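PDB 5IM3: ribonucleoside-diphosphate reductase from Pseudomonas aeruginosa, which probably reduces ribonucleoside diphosphates to the deoxyribonucleotides needed for DNA synthesis, binding dATP at its allosteric sites. Local coordinates for residues M162-T167 / L227-R232; M207-L212 / Y221-L226; R494-G499 / M894-G899; D546-M551 / K887-Y892. All coordinates share one frame; numbering follows the deposited sequence.

In the fold
The four contacts form two pairs at opposite sides of the chain's centre. Contacts 1 and 2 lie in the second ATP cone, their centres about 12 Å apart, and both use helix 219-239; contact 2 closes within the chain span that contact 1 encloses. Contacts 3 and 4 belong to the barrel domain, with centres about 10 Å apart. They share helix 885-897, and Val495 CG1 of the former meets Trp548 CD1 of the latter at 3.7 Å. Both ATP-cone contacts close before either barrel contact opens, and nearest atoms of the two pairs stay about 33 Å or more apart. Each pair therefore packs its own domain, away from the dATP sites.

Contact 1 (M162-T167 / L227-R232); sequences MGRLNT and LMDTLR
Asp229 OD1 is gripped by two arginines. Arg232 NH2, one helical turn further on, donates to it at 2.8 Å, and Arg164 NH2 reaches the same oxygen from the other helix at 3.2 Å. The two donors use different parts of the oxygen: Arg164 takes the syn lone pair, whereas Arg232 arrives on the anti side, somewhat out of the carboxylate plane. The second carboxylate oxygen completes the pairing, since Arg164 NH1 donates to Asp229 OD2 at 3.0 Å with a nearly straight N-H...O angle of 168°. Arg164 thus presents the end of its guanidinium, NH1 and NH2 each to its own oxygen, and both acceptors lie close to the guanidinium plane. The two flat groups are nevertheless turned 34° against each other, so this end-on, bidentate salt bridge is twisted.

Within the second ATP cone, this salt-bridge network ties the beginning of helix 162-173 to helix 219-239. It is a surface contact, spanned by the long side chain of Arg164 and not by close backbones. Arg164 covers the distance because its CG stands anti to the backbone N (chi1 -170°) and the chain runs extended from CG to NE, while Asp229 comes from the opposite direction. The carboxylate is paired with two guanidinium groups, which would be expected to stabilise its negative charge. Arg232 has a second anchor, its NE donating to the backbone oxygen of Ala245, and its side chain rests on His247. Just ahead of helix 162-173, Asp161 OD1 accepts a hydrogen bond from the backbone N of Arg164.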
# COMPACT_ATOMS: atom_id res chain seq x y z
N MET A 162 -65.14 12.90 -21.53
CA MET A 162 -64.14 12.93 -22.58
C MET A 162 -63.91 14.34 -23.10
O MET A 162 -62.80 14.66 -23.55
CB MET A 162 -64.57 12.01 -23.73
CG MET A 162 -63.41 11.35 -24.47
SD MET A 162 -62.51 10.17 -23.45
CE MET A 162 -61.51 9.34 -24.69
N GLY A 163 -64.93 15.20 -23.05
CA GLY A 163 -64.76 16.57 -23.49
C GLY A 163 -63.81 17.35 -22.60
O GLY A 163 -62.92 18.05 -23.09
N ARG A 164 -63.98 17.23 -21.28
CA ARG A 164 -63.09 17.93 -20.37
C ARG A 164 -61.69 17.34 -20.39
O ARG A 164 -60.71 18.05 -20.14
CB ARG A 164 -63.65 17.89 -18.95
CG ARG A 164 -62.91 18.79 -17.97
CD ARG A 164 -63.39 18.60 -16.54
NE ARG A 164 -62.84 19.62 -15.65
CZ ARG A 164 -61.61 19.60 -15.13
NH1 ARG A 164 -60.78 18.60 -15.41
NH2 ARG A 164 -61.21 20.58 -14.34
N LEU A 165 -61.57 16.04 -20.68
CA LEU A 165 -60.25 15.42 -20.75
C LEU A 165 -59.44 15.98 -21.91
O LEU A 165 -58.23 16.19 -21.78
CB LEU A 165 -60.40 13.90 -20.88
CG LEU A 165 -59.11 13.12 -21.08
CD1 LEU A 165 -58.13 13.38 -19.94
CD2 LEU A 165 -59.41 11.63 -21.21
N ASN A 166 -60.08 16.22 -23.05
CA ASN A 166 -59.38 16.81 -24.18
C ASN A 166 -59.03 18.27 -23.92
O ASN A 166 -58.06 18.79 -24.49
CB ASN A 166 -60.23 16.70 -25.45
CG ASN A 166 -60.27 15.28 -26.00
OD1 ASN A 166 -59.46 14.91 -26.85
ND2 ASN A 166 -61.21 14.48 -25.51
N THR A 167 -59.80 18.95 -23.07
CA THR A 167 -59.57 20.38 -22.84
C THR A 167 -58.31 20.61 -22.02
O THR A 167 -57.51 21.49 -22.34
CB THR A 167 -60.78 21.00 -22.15
OG1 THR A 167 -61.96 20.74 -22.92
CG2 THR A 167 -60.60 22.51 -22.00
N LEU A 227 -50.74 18.41 -13.47
CA LEU A 227 -50.84 18.35 -12.02
C LEU A 227 -51.62 19.53 -11.45
O LEU A 227 -52.28 19.40 -10.42
CB LEU A 227 -49.44 18.29 -11.40
CG LEU A 227 -49.36 18.33 -9.88
CD1 LEU A 227 -50.12 17.16 -9.26
CD2 LEU A 227 -47.90 18.33 -9.42
N MET A 228 -51.54 20.69 -12.12
CA MET A 228 -52.25 21.87 -11.64
C MET A 228 -53.74 21.63 -11.51
O MET A 228 -54.41 22.29 -10.71
CB MET A 228 -51.98 23.04 -12.58
CG MET A 228 -52.30 24.40 -12.00
SD MET A 228 -51.02 25.00 -10.88
CE MET A 228 -49.67 25.24 -12.05
N ASP A 229 -54.29 20.70 -12.30
CA ASP A 229 -55.72 20.44 -12.24
C ASP A 229 -56.14 19.92 -10.87
O ASP A 229 -57.21 20.28 -10.36
CB ASP A 229 -56.11 19.43 -13.33
CG ASP A 229 -57.56 19.56 -13.75
OD1 ASP A 229 -58.04 20.70 -13.94
OD2 ASP A 229 -58.23 18.51 -13.89
N THR A 230 -55.30 19.09 -10.25
CA THR A 230 -55.59 18.62 -8.90
C THR A 230 -55.50 19.76 -7.90
O THR A 230 -56.30 19.84 -6.96
CB THR A 230 -54.62 17.50 -8.50
OG1 THR A 230 -54.65 16.46 -9.48
CG2 THR A 230 -55.00 16.92 -7.14
N LEU A 231 -54.52 20.65 -8.07
CA LEU A 231 -54.36 21.78 -7.16
C LEU A 231 -55.56 22.71 -7.22
O LEU A 231 -56.06 23.16 -6.18
CB LEU A 231 -53.07 22.53 -7.48
CG LEU A 231 -51.77 21.98 -6.89
CD1 LEU A 231 -51.49 20.56 -7.35
CD2 LEU A 231 -50.61 22.90 -7.26
N ARG A 232 -56.03 23.02 -8.43
CA ARG A 232 -57.17 23.91 -8.58
C ARG A 232 -58.40 23.34 -7.88
O ARG A 232 -59.09 24.04 -7.13
CB ARG A 232 -57.45 24.17 -10.06
CG ARG A 232 -56.37 24.97 -10.76
CD ARG A 232 -56.80 25.38 -12.16
NE ARG A 232 -56.95 24.23 -13.05
CZ ARG A 232 -56.07 23.87 -13.98
NH1 ARG A 232 -54.96 24.57 -14.17
NH2 ARG A 232 -56.31 22.81 -14.74

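Contact 2 (M207-L212 / Y221-L226); sequences MTARTL and YVTARL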
# COMPACT_ATOMS: atom_id res chain seq x y z
N MET A 207 -48.47 10.53 -14.57
CA MET A 207 -47.50 9.43 -14.65
C MET A 207 -47.00 9.25 -16.08
O MET A 207 -45.79 9.09 -16.30
CB MET A 207 -48.13 8.14 -14.13
CG MET A 207 -48.09 7.98 -12.62
SD MET A 207 -46.41 7.77 -11.99
CE MET A 207 -46.72 7.60 -10.23
N THR A 208 -47.91 9.26 -17.05
CA THR A 208 -47.53 9.08 -18.44
C THR A 208 -47.21 10.39 -19.14
O THR A 208 -47.11 10.42 -20.37
CB THR A 208 -48.64 8.35 -19.21
OG1 THR A 208 -49.68 9.27 -19.56
CG2 THR A 208 -49.24 7.23 -18.36
N ALA A 209 -47.06 11.48 -18.39
CA ALA A 209 -46.58 12.74 -18.93
C ALA A 209 -45.11 12.99 -18.61
O ALA A 209 -44.38 13.53 -19.45
CB ALA A 209 -47.42 13.90 -18.40
N ARG A 210 -44.66 12.60 -17.42
CA ARG A 210 -43.25 12.74 -17.08
C ARG A 210 -42.40 11.62 -17.65
O ARG A 210 -41.18 11.77 -17.75
CB ARG A 210 -43.06 12.81 -15.56
CG ARG A 210 -43.59 11.62 -14.78
CD ARG A 210 -43.04 11.63 -13.36
NE ARG A 210 -43.64 10.59 -12.52
CZ ARG A 210 -43.15 10.20 -11.35
NH1 ARG A 210 -42.04 10.75 -10.87
NH2 ARG A 210 -43.76 9.25 -10.66
N THR A 211 -43.00 10.49 -18.02
CA THR A 211 -42.26 9.46 -18.74
C THR A 211 -41.80 9.93 -20.11
O THR A 211 -40.95 9.27 -20.72
CB THR A 211 -43.12 8.20 -18.90
OG1 THR A 211 -42.32 7.13 -19.41
CG2 THR A 211 -44.29 8.46 -19.85
N LEU A 212 -42.33 11.05 -20.60
CA LEU A 212 -42.00 11.57 -21.92
C LEU A 212 -40.93 12.66 -21.88
O LEU A 212 -40.45 13.05 -22.95
CB LEU A 212 -43.26 12.12 -22.59
CG LEU A 212 -44.33 11.10 -22.99
CD1 LEU A 212 -45.62 11.80 -23.36
CD2 LEU A 212 -43.85 10.24 -24.15
N TYR A 221 -43.06 20.86 -18.69
CA TYR A 221 -44.11 21.87 -18.58
C TYR A 221 -45.49 21.24 -18.68
O TYR A 221 -46.40 21.60 -17.92
CB TYR A 221 -43.93 22.94 -19.66
CG TYR A 221 -42.58 23.61 -19.66
CD1 TYR A 221 -42.24 24.54 -18.68
CD2 TYR A 221 -41.65 23.34 -20.65
CE1 TYR A 221 -41.00 25.16 -18.68
CE2 TYR A 221 -40.41 23.96 -20.66
CZ TYR A 221 -40.10 24.87 -19.67
OH TYR A 221 -38.87 25.48 -19.68
N VAL A 222 -45.66 20.29 -19.60
CA VAL A 222 -46.94 19.61 -19.75
C VAL A 222 -47.29 18.86 -18.47
O VAL A 222 -48.44 18.85 -18.03
CB VAL A 222 -46.92 18.67 -20.96
CG1 VAL A 222 -48.26 17.96 -21.13
CG2 VAL A 222 -46.54 19.43 -22.23
N THR A 223 -46.29 18.21 -17.87
CA THR A 223 -46.53 17.46 -16.64
C THR A 223 -47.00 18.38 -15.52
O THR A 223 -47.94 18.04 -14.78
CB THR A 223 -45.27 16.71 -16.23
OG1 THR A 223 -44.77 15.95 -17.34
CG2 THR A 223 -45.55 15.77 -15.07
N ALA A 224 -46.37 19.55 -15.39
CA ALA A 224 -46.77 20.49 -14.34
C ALA A 224 -48.18 21.02 -14.59
O ALA A 224 -48.97 21.15 -13.64
CB ALA A 224 -45.77 21.64 -14.27
N ARG A 225 -48.51 21.33 -15.84
CA ARG A 225 -49.82 21.88 -16.14
C ARG A 225 -50.93 20.88 -15.87
O ARG A 225 -52.04 21.27 -15.48
CB ARG A 225 -49.87 22.36 -17.59
CG ARG A 225 -48.90 23.50 -17.86
CD ARG A 225 -48.81 23.83 -19.33
NE ARG A 225 -47.69 24.72 -19.62
CZ ARG A 225 -47.40 25.20 -20.83
NH1 ARG A 225 -48.16 24.88 -21.87
NH2 ARG A 225 -46.36 25.99 -20.99
N LEU A 226 -50.66 19.58 -16.06
CA LEU A 226 -51.65 18.56 -15.74
C LEU A 226 -51.84 18.43 -14.23
O LEU A 226 -52.98 18.35 -13.75
CB LEU A 226 -51.24 17.23 -16.35
CG LEU A 226 -51.19 17.20 -17.89
CD1 LEU A 226 -50.56 15.90 -18.39
CD2 LEU A 226 -52.58 17.38 -18.47
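Thr223 has its OG1 anti to the carbonyl carbon and CG2 anti to the backbone N (chi1 -52°), an arrangement that sends both branches toward Ala209 and Arg210 of the facing segment. The hydroxyl branch meets Ala209: OG1 is 3.5 Å from the methyl CB. The same OG1 is 3.2 Å from Ala209 O, but this approach is not a hydrogen bond across the helices; Thr223 OG1 is instead bonded to the backbone oxygen of Tyr219, one turn earlier in its own helix. The methyl branch lies against the root of Arg210, with Thr223 CG2 at 3.9 Å from Arg210 CB.

Leu226, one turn on, adds the second apolar touch. Its CD1 comes to 3.7 Å from Ala209 CB, which therefore touches both a threonine hydroxyl and a leucine methyl. Small side chains permit this close approach: the CA atoms of Ala209 and Thr223 are 5.2 Å apart, and the four touching residues are all buried. No hydrogen bond joins the two segments, so shape and van der Waals contact carry the interface.

Arg210 takes part through its backbone and the root of its side chain, not its guanidinium. With chi1 at 58°, the extended chain carries that group away from 221-226 to a cation-pi contact with Phe802 and a weak bond to Met207 SD. The contact lies next to the short connection between two successive helices of the second ATP cone, where helix 198-210 packs against helix 219-239, with Tyr297 of helix 297-307 touching both Arg210 and Thr223 and Ile184 of helix 181-190 touching Leu212 and Val222.

Contact 3 (R494-G499 / M894-G899); sequences RVFDDG and MAWFRG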
# COMPACT_ATOMS: atom_id res chain seq x y z
N ARG A 494 3.66 34.32 3.80
CA ARG A 494 4.69 33.43 4.34
C ARG A 494 4.70 32.09 3.62
O ARG A 494 5.76 31.46 3.51
CB ARG A 494 4.46 33.23 5.84
CG ARG A 494 4.57 34.51 6.66
CD ARG A 494 6.01 34.97 6.83
NE ARG A 494 6.11 36.25 7.53
CZ ARG A 494 6.11 36.38 8.85
NH1 ARG A 494 6.00 35.32 9.64
NH2 ARG A 494 6.20 37.59 9.40
N VAL A 495 3.55 31.64 3.12
CA VAL A 495 3.52 30.43 2.30
C VAL A 495 4.26 30.66 0.99
O VAL A 495 5.15 29.89 0.61
CB VAL A 495 2.07 29.98 2.06
CG1 VAL A 495 2.02 28.82 1.06
CG2 VAL A 495 1.40 29.58 3.37
N PHE A 496 3.90 31.74 0.28
CA PHE A 496 4.55 32.05 -0.99
C PHE A 496 6.06 32.19 -0.83
O PHE A 496 6.81 31.84 -1.75
CB PHE A 496 3.96 33.33 -1.57
CG PHE A 496 2.70 33.13 -2.35
CD1 PHE A 496 1.62 32.45 -1.80
CD2 PHE A 496 2.58 33.63 -3.64
CE1 PHE A 496 0.46 32.26 -2.53
CE2 PHE A 496 1.42 33.45 -4.36
CZ PHE A 496 0.36 32.77 -3.81
N ASP A 497 6.52 32.70 0.31
CA ASP A 497 7.93 32.99 0.54
C ASP A 497 8.62 31.95 1.41
O ASP A 497 9.77 32.16 1.82
CB ASP A 497 8.07 34.38 1.17
CG ASP A 497 7.44 35.47 0.34
OD1 ASP A 497 7.35 35.31 -0.90
OD2 ASP A 497 7.03 36.50 0.91
N ASP A 498 7.95 30.83 1.71
CA ASP A 498 8.53 29.77 2.54
C ASP A 498 9.00 30.32 3.89
O ASP A 498 10.05 29.94 4.40
CB ASP A 498 9.68 29.07 1.81
CG ASP A 498 10.12 27.79 2.49
OD1 ASP A 498 9.28 27.16 3.17
OD2 ASP A 498 11.31 27.42 2.35
N GLY A 499 8.21 31.23 4.46
CA GLY A 499 8.53 31.83 5.74
C GLY A 499 7.94 31.06 6.91
O GLY A 499 7.25 30.05 6.76
N MET A 894 -3.99 30.33 -6.30
CA MET A 894 -4.57 31.15 -7.36
C MET A 894 -5.79 31.91 -6.86
O MET A 894 -5.97 33.09 -7.17
CB MET A 894 -4.94 30.26 -8.55
CG MET A 894 -5.63 30.98 -9.70
SD MET A 894 -6.21 29.84 -10.97
CE MET A 894 -6.91 31.00 -12.15
N ALA A 895 -6.65 31.24 -6.08
CA ALA A 895 -7.83 31.91 -5.54
C ALA A 895 -7.45 33.14 -4.73
O ALA A 895 -8.07 34.21 -4.87
CB ALA A 895 -8.63 30.94 -4.68
N TRP A 896 -6.43 33.02 -3.89
CA TRP A 896 -5.94 34.16 -3.12
C TRP A 896 -5.26 35.18 -4.03
O TRP A 896 -5.49 36.38 -3.93
CB TRP A 896 -4.99 33.68 -2.03
CG TRP A 896 -4.40 34.76 -1.19
CD1 TRP A 896 -5.05 35.52 -0.26
CD2 TRP A 896 -3.04 35.20 -1.19
NE1 TRP A 896 -4.17 36.41 0.31
CE2 TRP A 896 -2.93 36.23 -0.24
CE3 TRP A 896 -1.90 34.82 -1.90
CZ2 TRP A 896 -1.73 36.89 0.02
CZ3 TRP A 896 -0.71 35.47 -1.65
CH2 TRP A 896 -0.64 36.49 -0.69
N PHE A 897 -4.41 34.69 -4.94
CA PHE A 897 -3.68 35.58 -5.84
C PHE A 897 -4.62 36.42 -6.71
O PHE A 897 -4.24 37.51 -7.15
CB PHE A 897 -2.72 34.76 -6.70
CG PHE A 897 -1.73 35.57 -7.48
CD1 PHE A 897 -0.69 36.21 -6.84
CD2 PHE A 897 -1.83 35.68 -8.86
CE1 PHE A 897 0.23 36.96 -7.55
CE2 PHE A 897 -0.92 36.42 -9.57
CZ PHE A 897 0.12 37.06 -8.92
N ARG A 898 -5.83 35.93 -6.95
CA ARG A 898 -6.78 36.60 -7.83
C ARG A 898 -7.80 37.45 -7.07
O ARG A 898 -8.82 37.85 -7.64
CB ARG A 898 -7.51 35.58 -8.71
CG ARG A 898 -6.61 34.87 -9.71
CD ARG A 898 -6.06 35.85 -10.74
NE ARG A 898 -5.06 35.24 -11.60
CZ ARG A 898 -4.36 35.92 -12.51
NH1 ARG A 898 -4.56 37.22 -12.67
NH2 ARG A 898 -3.46 35.29 -13.25
N GLY A 899 -7.54 37.73 -5.80
CA GLY A 899 -8.37 38.66 -5.06
C GLY A 899 -9.71 38.12 -4.61
O GLY A 899 -10.61 38.91 -4.33
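Phe496 and Trp896 meet in a T-shaped (edge-to-face) pair that joins the C-terminal ends of helices 489-496 and 885-897 in the barrel domain. The indole supplies the edge and the phenyl ring the face: the centroids of the Phe496 ring and the six-membered ring of Trp896 are 4.9 Å apart, with planes at 67°. This is the tight part of the contact. Trp896 CZ3 stands over one face of the Phe496 ring, displaced toward its rim, and approaches Phe496 CE1 to 3.5 Å; the adjoining CE3 of the indole comes just as near the same carbon. The trans first torsion of Trp896 (chi1 179°) swings the indole out from its helix to meet a phenylalanine on the other. Its polar end has a separate partner, NE1 donating to Asp489 OD1, which fixes the indole against helix 489-496.

The second aromatic touch is looser. Phe897 meets Phe496 obliquely, and both rings are partly exposed. The backbones stay well apart here, Phe496 CA and Phe897 CA being 10.2 Å from each other, so aromatic side chains bridge the interval. Arg893 makes a cation-pi contact with Phe496, and Tyr739 touches both Phe496 and Trp896.

Beyond these rings each helix ends in a Schellman motif, with Asp498 and Gly899 as the residues of positive phi. In the exposed turn after Phe496 the motif consists of the backbone bonds Asp498 N to Val495 O (3.2 Å) and Gly499 N to Arg494 O. On the looser side, Phe496 CE2 lies 4.3 Å from Phe897 CD1.

Contact 4 (D546-M551 / K887-Y892); sequences DLWRKM and KLDVTY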
# COMPACT_ATOMS: atom_id res chain seq x y z
N ASP A 546 4.03 24.14 6.09
CA ASP A 546 3.59 22.93 6.77
C ASP A 546 2.15 23.07 7.26
O ASP A 546 1.36 22.13 7.14
CB ASP A 546 4.51 22.61 7.94
CG ASP A 546 5.91 22.22 7.49
OD1 ASP A 546 6.09 21.90 6.30
OD2 ASP A 546 6.83 22.23 8.34
N LEU A 547 1.79 24.23 7.80
CA LEU A 547 0.41 24.44 8.23
C LEU A 547 -0.51 24.55 7.02
O LEU A 547 -1.63 24.02 7.04
CB LEU A 547 0.33 25.70 9.10
CG LEU A 547 -1.03 25.99 9.74
CD1 LEU A 547 -1.46 24.85 10.65
CD2 LEU A 547 -0.98 27.31 10.51
N TRP A 548 -0.06 25.22 5.97
CA TRP A 548 -0.82 25.30 4.73
C TRP A 548 -1.12 23.90 4.19
O TRP A 548 -2.26 23.59 3.82
CB TRP A 548 -0.04 26.13 3.72
CG TRP A 548 -0.62 26.23 2.34
CD1 TRP A 548 -0.08 25.74 1.19
CD2 TRP A 548 -1.85 26.87 1.97
NE1 TRP A 548 -0.89 26.03 0.12
CE2 TRP A 548 -1.99 26.72 0.57
CE3 TRP A 548 -2.85 27.54 2.67
CZ2 TRP A 548 -3.08 27.23 -0.13
CZ3 TRP A 548 -3.93 28.05 1.97
CH2 TRP A 548 -4.04 27.89 0.59
N ARG A 549 -0.10 23.03 4.16
CA ARG A 549 -0.30 21.66 3.69
C ARG A 549 -1.32 20.93 4.55
O ARG A 549 -2.17 20.19 4.03
CB ARG A 549 1.04 20.91 3.69
CG ARG A 549 0.93 19.43 3.37
CD ARG A 549 2.29 18.74 3.36
NE ARG A 549 3.10 19.13 2.20
CZ ARG A 549 4.22 18.51 1.82
NH1 ARG A 549 4.67 17.46 2.50
NH2 ARG A 549 4.89 18.94 0.75
N LYS A 550 -1.25 21.11 5.87
CA LYS A 550 -2.23 20.48 6.76
C LYS A 550 -3.63 21.01 6.48
O LYS A 550 -4.61 20.24 6.49
CB LYS A 550 -1.84 20.73 8.22
CG LYS A 550 -2.76 20.08 9.24
CD LYS A 550 -2.65 18.56 9.19
CE LYS A 550 -3.40 17.92 10.34
NZ LYS A 550 -3.33 16.43 10.29
N MET A 551 -3.76 22.31 6.22
CA MET A 551 -5.06 22.89 5.92
C MET A 551 -5.65 22.28 4.66
O MET A 551 -6.85 21.96 4.61
CB MET A 551 -4.94 24.41 5.79
CG MET A 551 -4.52 25.11 7.08
SD MET A 551 -3.80 26.74 6.82
CE MET A 551 -5.19 27.63 6.11
N LYS A 887 -2.09 19.89 -6.63
CA LYS A 887 -3.15 20.56 -7.37
C LYS A 887 -3.99 21.45 -6.46
O LYS A 887 -4.43 22.53 -6.88
CB LYS A 887 -4.02 19.54 -8.09
CG LYS A 887 -4.86 20.14 -9.20
CD LYS A 887 -5.70 19.08 -9.92
CE LYS A 887 -4.96 18.45 -11.08
NZ LYS A 887 -5.91 17.79 -12.02
N LEU A 888 -4.21 21.04 -5.21
CA LEU A 888 -4.90 21.90 -4.26
C LEU A 888 -4.08 23.14 -3.95
O LEU A 888 -4.63 24.24 -3.79
CB LEU A 888 -5.22 21.14 -2.98
CG LEU A 888 -6.26 20.03 -3.09
CD1 LEU A 888 -6.47 19.37 -1.74
CD2 LEU A 888 -7.58 20.58 -3.61
N ASP A 889 -2.76 22.99 -3.86
CA ASP A 889 -1.90 24.13 -3.57
C ASP A 889 -2.02 25.20 -4.66
O ASP A 889 -2.33 26.36 -4.37
CB ASP A 889 -0.45 23.66 -3.43
CG ASP A 889 0.50 24.78 -3.04
OD1 ASP A 889 0.02 25.84 -2.59
OD2 ASP A 889 1.72 24.60 -3.19
N VAL A 890 -1.81 24.81 -5.92
CA VAL A 890 -1.87 25.77 -7.02
C VAL A 890 -3.26 26.39 -7.12
O VAL A 890 -3.39 27.57 -7.47
CB VAL A 890 -1.46 25.09 -8.35
CG1 VAL A 890 -2.36 23.91 -8.66
CG2 VAL A 890 -1.48 26.08 -9.50
N THR A 891 -4.31 25.62 -6.82
CA THR A 891 -5.66 26.15 -6.94
C THR A 891 -5.93 27.24 -5.91
O THR A 891 -6.35 28.35 -6.25
CB THR A 891 -6.68 25.02 -6.79
OG1 THR A 891 -6.56 24.12 -7.89
CG2 THR A 891 -8.11 25.57 -6.74
N TYR A 892 -5.70 26.94 -4.63
CA TYR A 892 -6.05 27.90 -3.58
C TYR A 892 -5.02 29.01 -3.42
O TYR A 892 -5.34 30.05 -2.84
CB TYR A 892 -6.29 27.16 -2.27
CG TYR A 892 -7.56 26.33 -2.33
CD1 TYR A 892 -8.80 26.93 -2.16
CD2 TYR A 892 -7.52 24.97 -2.59
CE1 TYR A 892 -9.97 26.19 -2.23
CE2 TYR A 892 -8.68 24.22 -2.67
CZ TYR A 892 -9.90 24.83 -2.49
OH TYR A 892 -11.06 24.09 -2.57
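Trp548 carries the whole of the 546-551 side of this contact, meeting Asp889 and Tyr892 with its edge. Before it on helix 544-558, Leu547 turns to Leu465 of helix 461-465. At Trp548, CG stands anti to the backbone N (chi1 175°), which projects the indole toward helix 885-897. The pyrrole N-H donates there: Trp548 NE1 lies 2.9 Å from Asp889 OD1, the N-H...O angle is 160°, and the oxygen is close to the ring plane. Seen from the acceptor the geometry differs, because the donor comes from above the carboxylate plane, and ring and carboxylate are turned 65° apart. Further round the same edge, Trp548 CH2 touches Tyr892 CB at 3.7 Å and Trp548 CZ2 touches it at 3.9 Å; the two side chains cross at about a right angle.

Further along, Lys550 pairs with Glu466, and Met551 packs on Phe491 of helix 489-496, which also meets the indole. Helix 544-558 thus packs against both helix 489-496 and helix 885-897 of the barrel domain.

Asp889 OD1 also takes part in a salt bridge with Arg893 NE. The oxygen consequently serves a neutral indole N-H and a cationic guanidinium together, an environment that would be expected to favour the carboxylate form and that satisfies the N-H of a buried tryptophan.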